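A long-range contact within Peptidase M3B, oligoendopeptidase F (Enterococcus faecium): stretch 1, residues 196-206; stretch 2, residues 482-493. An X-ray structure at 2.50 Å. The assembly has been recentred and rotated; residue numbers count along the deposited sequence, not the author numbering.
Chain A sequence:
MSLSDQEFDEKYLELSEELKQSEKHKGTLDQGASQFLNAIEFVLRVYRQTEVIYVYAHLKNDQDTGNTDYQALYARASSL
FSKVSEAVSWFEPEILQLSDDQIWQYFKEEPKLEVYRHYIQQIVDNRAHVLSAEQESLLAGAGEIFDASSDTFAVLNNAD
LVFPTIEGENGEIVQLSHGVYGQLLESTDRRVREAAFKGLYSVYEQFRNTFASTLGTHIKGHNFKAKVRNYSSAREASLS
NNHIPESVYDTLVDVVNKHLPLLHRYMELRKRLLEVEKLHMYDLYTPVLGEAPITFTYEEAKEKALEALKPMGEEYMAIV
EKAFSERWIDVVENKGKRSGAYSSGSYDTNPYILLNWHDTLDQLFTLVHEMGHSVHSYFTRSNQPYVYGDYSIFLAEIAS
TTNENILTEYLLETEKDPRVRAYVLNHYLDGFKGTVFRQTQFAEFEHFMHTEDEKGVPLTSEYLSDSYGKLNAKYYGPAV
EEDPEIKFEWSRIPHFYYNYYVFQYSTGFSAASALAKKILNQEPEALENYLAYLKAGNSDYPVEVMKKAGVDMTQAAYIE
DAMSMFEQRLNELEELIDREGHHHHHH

Stretch 1 (196-206) AFKGLYSVYEQ
Stretch 2 482-493: EDPEIKFEWSRI

Residues 196-206 are helical throughout, in a helix that begins earlier in the chain; Phe-197 is typical, with phi/psi -61/-52. Residues 485-491 form a 3-10 segment. The register ascends along both stretches: Tyr-201 CA lies 5.9 Å from Glu-485 CA, and Glu-205 CA lies 6.1 Å from Phe-488 CA. Together they bury 661 Å². Phe-197, Leu-200, Tyr-201 and Tyr-204 are buried, as is Ile-486. No clear direct hydrogen bond joins the stretches, so packing dominates.

Backbone bonds set each shape. Tyr-201 N donates to Phe-197 O (3.1 Å) and Glu-205 N to Tyr-201 O (3.0 Å), the i to i-4 pattern. In the other stretch the step is i to i-3: Phe-488 N to Glu-485 O is 3.1 Å, and Ser-491 N to Phe-488 O is 3.0 Å. Ser-491 (chi1 p) also turns its OG back to Phe-488 O, at 2.8 Å.

Van der Waals packing centres on Tyr-201, which has the largest covered area. Its CB points toward stretch 2, and its rotamer is m with chi2 -79°. Its CD1 is 3.3 Å from Glu-485 O, and its CB is 3.7 Å from Glu-485 CB. Phe-197 (t, chi2 86°) leaves its backbone sideways, but its ring reaches across. Its CE2 lies 3.5 Å from Glu-485 CB. Ile-486 (chi1 t, chi2 p) touches both rings with CD1, at the edge of Phe-197 (4.0 Å from CE1) and 4.1 Å from Tyr-201 CZ. Leu-200 (t, chi2 97°) packs its CD2 3.6 Å from Arg-492 NE.

Two CH-pi contacts use ring faces. Arg-492 CB sits 3.7 Å from the centroid of the Tyr-204 ring (m, chi2 -73°). Glu-205 (t, t) places CB 4.0 Å from the centroid of the Phe-488 ring (m, chi2 -66°). Here a long polar residue offers its aliphatic base to an aromatic face. Tyr-204 CD1 is also 3.5 Å from Ser-491 OG.

Polar groups gather around Arg-492 (chi1 p, chi2 t, chi3 m, chi4 -86°). Its NE donates to water 1 at 2.6 Å. That water makes a weak bond to Tyr-204 OH at 3.4 Å and so bridges the stretches. Arg-492 NH2 is 3.2 Å from Tyr-201 OH and forms a salt bridge with Glu-489 OE1, also at 3.2 Å. Glu-489 is extended (t, t), which carries its carboxylate to the arginine.

At the more open margin, Glu-485 (m, chi2 p) bends toward Lys-198 (m, t, t, t). Its OE2 lies 3.3 Å from Lys-198 CG.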

ATOM      1  N   ALA A 196       9.502  28.891  -2.187  1.00 34.31           N
ATOM      2  CA  ALA A 196       9.441  27.576  -2.845  1.00 39.94           C
ATOM      3  C   ALA A 196       9.550  26.473  -1.832  1.00 34.84           C
ATOM      4  O   ALA A 196       8.806  25.497  -1.880  1.00 38.79           O
ATOM      5  CB  ALA A 196      10.564  27.416  -3.890  1.00 36.24           C
ATOM      6  N   PHE A 197      10.491  26.638  -0.913  1.00 37.57           N
ATOM      7  CA  PHE A 197      10.754  25.661   0.131  1.00 31.09           C
ATOM      8  C   PHE A 197       9.507  25.479   0.995  1.00 38.67           C
ATOM      9  O   PHE A 197       9.048  24.356   1.179  1.00 43.42           O
ATOM     10  CB  PHE A 197      11.959  26.139   0.950  1.00 36.82           C
ATOM     11  CG  PHE A 197      12.308  25.274   2.118  1.00 34.40           C
ATOM     12  CD1 PHE A 197      13.128  24.168   1.963  1.00 39.88           C
ATOM     13  CD2 PHE A 197      11.861  25.598   3.391  1.00 41.45           C
ATOM     14  CE1 PHE A 197      13.474  23.381   3.051  1.00 36.75           C
ATOM     15  CE2 PHE A 197      12.195  24.812   4.482  1.00 37.41           C
ATOM     16  CZ  PHE A 197      13.006  23.701   4.312  1.00 39.70           C
ATOM     17  N   LYS A 198       8.945  26.583   1.487  1.00 44.23           N
ATOM     18  CA  LYS A 198       7.730  26.547   2.333  1.00 39.40           C
ATOM     19  C   LYS A 198       6.468  26.085   1.612  1.00 43.90           C
ATOM     20  O   LYS A 198       5.618  25.403   2.200  1.00 39.74           O
ATOM     21  CB  LYS A 198       7.475  27.910   2.991  1.00 35.67           C
ATOM     22  CG  LYS A 198       8.300  28.087   4.247  1.00 48.92           C
ATOM     23  CD  LYS A 198       8.484  29.527   4.684  1.00 48.89           C
ATOM     24  CE  LYS A 198       9.476  29.542   5.831  1.00 51.15           C
ATOM     25  NZ  LYS A 198       9.768  30.922   6.276  1.00 63.16           N
ATOM     26  N   GLY A 199       6.351  26.450   0.340  1.00 42.10           N
ATOM     27  CA  GLY A 199       5.241  25.976  -0.479  1.00 32.37           C
ATOM     28  C   GLY A 199       5.275  24.460  -0.624  1.00 41.41           C
ATOM     29  O   GLY A 199       4.264  23.783  -0.411  1.00 46.72           O
ATOM     30  N   LEU A 200       6.445  23.923  -0.968  1.00 40.25           N
ATOM     31  CA  LEU A 200       6.564  22.498  -1.263  1.00 44.39           C
ATOM     32  C   LEU A 200       6.306  21.715  -0.000  1.00 40.24           C
ATOM     33  O   LEU A 200       5.549  20.748  -0.000  1.00 48.61           O
ATOM     34  CB  LEU A 200       7.947  22.154  -1.823  1.00 33.01           C
ATOM     35  CG  LEU A 200       8.206  20.672  -2.129  1.00 44.25           C
ATOM     36  CD1 LEU A 200       7.980  20.332  -3.599  1.00 38.34           C
ATOM     37  CD2 LEU A 200       9.610  20.283  -1.732  1.00 43.01           C
ATOM     38  N   TYR A 201       6.921  22.157   1.090  1.00 49.11           N
ATOM     39  CA  TYR A 201       6.791  21.451   2.356  1.00 41.02           C
ATOM     40  C   TYR A 201       5.414  21.564   2.996  1.00 42.13           C
ATOM     41  O   TYR A 201       5.031  20.697   3.769  1.00 51.77           O
ATOM     42  CB  TYR A 201       7.919  21.815   3.317  1.00 43.37           C
ATOM     43  CG  TYR A 201       9.180  21.054   2.988  1.00 45.21           C
ATOM     44  CD1 TYR A 201       9.335  19.736   3.384  1.00 47.77           C
ATOM     45  CD2 TYR A 201      10.186  21.629   2.231  1.00 49.80           C
ATOM     46  CE1 TYR A 201      10.484  19.012   3.056  1.00 51.64           C
ATOM     47  CE2 TYR A 201      11.332  20.920   1.900  1.00 46.18           C
ATOM     48  CZ  TYR A 201      11.476  19.613   2.328  1.00 52.08           C
ATOM     49  OH  TYR A 201      12.616  18.904   2.009  1.00 63.88           O
ATOM     50  N   SER A 202       4.651  22.602   2.668  1.00 37.67           N
ATOM     51  CA  SER A 202       3.292  22.669   3.203  1.00 42.43           C
ATOM     52  C   SER A 202       2.500  21.443   2.738  1.00 41.29           C
ATOM     53  O   SER A 202       1.662  20.931   3.454  1.00 43.53           O
ATOM     54  CB  SER A 202       2.586  23.970   2.793  1.00 32.96           C
ATOM     55  OG  SER A 202       2.409  24.033   1.386  1.00 49.99           O
ATOM     56  N   VAL A 203       2.797  20.954   1.544  1.00 38.48           N
ATOM     57  CA  VAL A 203       2.086  19.800   1.010  1.00 42.55           C
ATOM     58  C   VAL A 203       2.563  18.472   1.608  1.00 44.06           C
ATOM     59  O   VAL A 203       1.749  17.615   1.929  1.00 49.44           O
ATOM     60  CB  VAL A 203       2.165  19.759  -0.545  1.00 45.77           C
ATOM     61  CG1 VAL A 203       1.584  18.460  -1.079  1.00 33.98           C
ATOM     62  CG2 VAL A 203       1.422  20.957  -1.137  1.00 39.20           C
ATOM     63  N   TYR A 204       3.873  18.286   1.746  1.00 39.57           N
ATOM     64  CA  TYR A 204       4.374  17.084   2.421  1.00 39.78           C
ATOM     65  C   TYR A 204       3.896  16.987   3.854  1.00 42.69           C
ATOM     66  O   TYR A 204       3.572  15.905   4.336  1.00 54.09           O
ATOM     67  CB  TYR A 204       5.898  16.943   2.289  1.00 36.55           C
ATOM     68  CG  TYR A 204       6.212  16.526   0.892  1.00 40.29           C
ATOM     69  CD1 TYR A 204       5.940  15.233   0.460  1.00 39.78           C
ATOM     70  CD2 TYR A 204       6.669  17.448  -0.038  1.00 42.10           C
ATOM     71  CE1 TYR A 204       6.162  14.858  -0.851  1.00 44.03           C
ATOM     72  CE2 TYR A 204       6.900  17.084  -1.344  1.00 35.10           C
ATOM     73  CZ  TYR A 204       6.647  15.792  -1.746  1.00 39.46           C
ATOM     74  OH  TYR A 204       6.879  15.447  -3.046  1.00 41.07           O
ATOM     75  N   GLU A 205       3.811  18.121   4.531  1.00 46.69           N
ATOM     76  CA  GLU A 205       3.266  18.136   5.875  1.00 44.53           C
ATOM     77  C   GLU A 205       1.794  17.688   5.878  1.00 51.11           C
ATOM     78  O   GLU A 205       1.376  16.875   6.702  1.00 48.06           O
ATOM     79  CB  GLU A 205       3.431  19.520   6.502  1.00 44.82           C
ATOM     80  CG  GLU A 205       2.578  19.760   7.761  1.00 47.24           C
ATOM     81  CD  GLU A 205       2.949  21.043   8.504  1.00 58.36           C
ATOM     82  OE1 GLU A 205       3.357  22.032   7.859  1.00 65.63           O
ATOM     83  OE2 GLU A 205       2.827  21.068   9.743  1.00 72.71           O
ATOM     84  N   GLN A 206       1.002  18.214   4.958  1.00 39.02           N
ATOM     85  CA  GLN A 206      -0.395  17.819   4.894  1.00 39.81           C
ATOM     86  C   GLN A 206      -0.555  16.308   4.723  1.00 47.55           C
ATOM     87  O   GLN A 206      -1.458  15.703   5.301  1.00 43.58           O
ATOM     88  CB  GLN A 206      -1.088  18.513   3.730  1.00 41.49           C
ATOM     89  CG  GLN A 206      -2.611  18.458   3.802  1.00 42.77           C
ATOM     90  CD  GLN A 206      -3.248  18.842   2.482  1.00 53.99           C
ATOM     91  OE1 GLN A 206      -2.686  19.628   1.698  1.00 59.87           O
ATOM     92  NE2 GLN A 206      -4.420  18.288   2.218  1.00 48.41           N
ATOM     93  N   GLU A 482      17.207  25.158  12.657  1.00 54.75           N
ATOM     94  CA  GLU A 482      16.277  24.025  12.621  1.00 60.57           C
ATOM     95  C   GLU A 482      14.945  24.465  12.021  1.00 50.70           C
ATOM     96  O   GLU A 482      14.058  24.905  12.738  1.00 52.10           O
ATOM     97  CB  GLU A 482      16.066  23.433  14.026  1.00 52.01           C
ATOM     98  CG  GLU A 482      17.287  22.673  14.566  1.00 65.28           C
ATOM     99  CD  GLU A 482      17.135  22.214  16.016  1.00 63.78           C
ATOM    100  OE1 GLU A 482      18.169  21.999  16.686  1.00 63.89           O
ATOM    101  OE2 GLU A 482      15.991  22.064  16.488  1.00 72.37           O
ATOM    102  N   ASP A 483      14.827  24.375  10.702  1.00 49.34           N
ATOM    103  CA  ASP A 483      13.579  24.674  10.013  1.00 39.38           C
ATOM    104  C   ASP A 483      12.553  23.592  10.344  1.00 37.71           C
ATOM    105  O   ASP A 483      12.837  22.408  10.209  1.00 46.10           O
ATOM    106  CB  ASP A 483      13.806  24.700   8.497  1.00 39.66           C
ATOM    107  CG  ASP A 483      14.706  25.852   8.050  1.00 57.36           C
ATOM    108  OD1 ASP A 483      14.344  27.029   8.300  1.00 52.05           O
ATOM    109  OD2 ASP A 483      15.758  25.577   7.421  1.00 53.70           O
ATOM    110  N   PRO A 484      11.356  23.993  10.785  1.00 41.16           N
ATOM    111  CA  PRO A 484      10.322  22.986  11.064  1.00 35.65           C
ATOM    112  C   PRO A 484       9.937  22.188   9.823  1.00 41.18           C
ATOM    113  O   PRO A 484       9.565  21.014   9.921  1.00 37.74           O
ATOM    114  CB  PRO A 484       9.121  23.796  11.583  1.00 30.95           C
ATOM    115  CG  PRO A 484       9.472  25.245  11.416  1.00 41.87           C
ATOM    116  CD  PRO A 484      10.935  25.379  11.068  1.00 33.44           C
ATOM    117  N   GLU A 485      10.056  22.801   8.655  1.00 43.07           N
ATOM    118  CA  GLU A 485       9.634  22.137   7.432  1.00 32.28           C
ATOM    119  C   GLU A 485      10.449  20.877   7.163  1.00 38.99           C
ATOM    120  O   GLU A 485       9.934  19.891   6.630  1.00 42.23           O
ATOM    121  CB  GLU A 485       9.725  23.101   6.254  1.00 41.94           C
ATOM    122  CG  GLU A 485       8.703  24.251   6.291  1.00 42.81           C
ATOM    123  CD  GLU A 485       9.157  25.454   7.097  1.00 40.22           C
ATOM    124  OE1 GLU A 485      10.269  25.436   7.674  1.00 44.09           O
ATOM    125  OE2 GLU A 485       8.393  26.434   7.139  1.00 47.84           O
ATOM    126  N   ILE A 486      11.720  20.894   7.546  1.00 37.46           N
ATOM    127  CA  ILE A 486      12.616  19.821   7.132  1.00 36.43           C
ATOM    128  C   ILE A 486      12.364  18.531   7.899  1.00 39.87           C
ATOM    129  O   ILE A 486      12.899  17.492   7.552  1.00 48.14           O
ATOM    130  CB  ILE A 486      14.098  20.222   7.259  1.00 37.49           C
ATOM    131  CG1 ILE A 486      14.916  19.482   6.210  1.00 48.58           C
ATOM    132  CG2 ILE A 486      14.628  19.939   8.654  1.00 28.66           C
ATOM    133  CD1 ILE A 486      14.698  20.026   4.809  1.00 37.30           C
ATOM    134  N   LYS A 487      11.552  18.593   8.946  1.00 47.91           N
ATOM    135  CA  LYS A 487      11.167  17.373   9.655  1.00 49.57           C
ATOM    136  C   LYS A 487      10.399  16.407   8.743  1.00 45.07           C
ATOM    137  O   LYS A 487      10.315  15.214   9.032  1.00 43.50           O
ATOM    138  CB  LYS A 487      10.324  17.698  10.894  1.00 42.16           C
ATOM    139  CG  LYS A 487      11.046  18.534  11.915  1.00 56.00           C
ATOM    140  CD  LYS A 487      10.106  19.005  13.007  1.00 58.81           C
ATOM    141  CE  LYS A 487       9.637  17.860  13.854  1.00 67.60           C
ATOM    142  NZ  LYS A 487       9.126  18.354  15.166  1.00 78.37           N
ATOM    143  N   PHE A 488       9.843  16.917   7.646  1.00 44.66           N
ATOM    144  CA  PHE A 488       8.992  16.095   6.781  1.00 42.43           C
ATOM    145  C   PHE A 488       9.703  15.632   5.517  1.00 49.04           C
ATOM    146  O   PHE A 488       9.144  14.872   4.721  1.00 49.27           O
ATOM    147  CB  PHE A 488       7.699  16.844   6.442  1.00 44.17           C
ATOM    148  CG  PHE A 488       7.029  17.453   7.650  1.00 38.01           C
ATOM    149  CD1 PHE A 488       6.488  16.640   8.649  1.00 36.74           C
ATOM    150  CD2 PHE A 488       6.960  18.829   7.800  1.00 40.59           C
ATOM    151  CE1 PHE A 488       5.868  17.189   9.766  1.00 39.57           C
ATOM    152  CE2 PHE A 488       6.336  19.397   8.930  1.00 45.57           C
ATOM    153  CZ  PHE A 488       5.792  18.576   9.905  1.00 39.57           C
ATOM    154  N   GLU A 489      10.951  16.058   5.343  1.00 42.77           N
ATOM    155  CA  GLU A 489      11.715  15.630   4.166  1.00 47.93           C
ATOM    156  C   GLU A 489      11.758  14.098   3.943  1.00 38.19           C
ATOM    157  O   GLU A 489      11.753  13.661   2.807  1.00 43.25           O
ATOM    158  CB  GLU A 489      13.135  16.226   4.162  1.00 39.71           C
ATOM    159  CG  GLU A 489      13.956  15.833   2.927  1.00 40.53           C
ATOM    160  CD  GLU A 489      15.302  16.526   2.863  1.00 51.28           C
ATOM    161  OE1 GLU A 489      15.685  16.982   1.760  1.00 49.29           O
ATOM    162  OE2 GLU A 489      15.976  16.623   3.914  1.00 50.30           O
ATOM    163  N   TRP A 490      11.779  13.287   5.003  1.00 40.28           N
ATOM    164  CA  TRP A 490      11.832  11.818   4.825  1.00 39.90           C
ATOM    165  C   TRP A 490      10.773  11.330   3.848  1.00 44.27           C
ATOM    166  O   TRP A 490      10.954  10.297   3.196  1.00 42.75           O
ATOM    167  CB  TRP A 490      11.667  11.067   6.154  1.00 33.04           C
ATOM    168  CG  TRP A 490      10.399  11.420   6.835  1.00 44.62           C
ATOM    169  CD1 TRP A 490      10.210  12.397   7.782  1.00 36.80           C
ATOM    170  CD2 TRP A 490       9.115  10.832   6.601  1.00 39.28           C
ATOM    171  NE1 TRP A 490       8.881  12.450   8.146  1.00 42.19           N
ATOM    172  CE2 TRP A 490       8.189  11.500   7.435  1.00 41.00           C
ATOM    173  CE3 TRP A 490       8.657   9.812   5.759  1.00 38.94           C
ATOM    174  CZ2 TRP A 490       6.830  11.175   7.456  1.00 35.66           C
ATOM    175  CZ3 TRP A 490       7.302   9.487   5.780  1.00 35.90           C
ATOM    176  CH2 TRP A 490       6.408  10.171   6.621  1.00 42.46           C
ATOM    177  N   SER A 491       9.681  12.085   3.734  1.00 35.90           N
ATOM    178  CA  SER A 491       8.516  11.625   3.006  1.00 38.62           C
ATOM    179  C   SER A 491       8.586  11.868   1.501  1.00 41.30           C
ATOM    180  O   SER A 491       7.740  11.378   0.757  1.00 47.19           O
ATOM    181  CB  SER A 491       7.236  12.254   3.585  1.00 45.54           C
ATOM    182  OG  SER A 491       7.140  13.636   3.273  1.00 43.51           O
ATOM    183  N   ARG A 492       9.581  12.617   1.045  1.00 40.28           N
ATOM    184  CA  ARG A 492       9.659  12.922  -0.381  1.00 49.89           C
ATOM    185  C   ARG A 492      10.824  12.223  -1.080  1.00 45.09           C
ATOM    186  O   ARG A 492      11.022  12.385  -2.286  1.00 45.42           O
ATOM    187  CB  ARG A 492       9.700  14.431  -0.620  1.00 51.74           C
ATOM    188  CG  ARG A 492      10.900  15.124  -0.016  1.00 48.58           C
ATOM    189  CD  ARG A 492      10.795  16.657  -0.137  1.00 44.73           C
ATOM    190  NE  ARG A 492      11.350  17.145  -1.388  1.00 53.86           N
ATOM    191  CZ  ARG A 492      12.636  17.429  -1.580  1.00 64.91           C
ATOM    192  NH1 ARG A 492      13.044  17.854  -2.769  1.00 57.89           N
ATOM    193  NH2 ARG A 492      13.518  17.282  -0.591  1.00 60.72           N
ATOM    194  N   ILE A 493      11.556  11.405  -0.330  1.00 42.46           N
ATOM    195  CA  ILE A 493      12.757  10.723  -0.839  1.00 44.30           C
ATOM    196  C   ILE A 493      12.439   9.334  -1.406  1.00 40.97           C
ATOM    197  O   ILE A 493      12.213   8.400  -0.658  1.00 48.62           O
ATOM    198  CB  ILE A 493      13.787  10.595   0.287  1.00 42.47           C
ATOM    199  CG1 ILE A 493      14.234  11.997   0.725  1.00 43.21           C
ATOM    200  CG2 ILE A 493      14.969   9.748  -0.153  1.00 35.77           C
ATOM    201  CD1 ILE A 493      15.107  11.981   1.939  1.00 62.64           C
TER
HETATM  202  O   HOH W   1      10.055  16.412  -3.520  1.00 45.79           O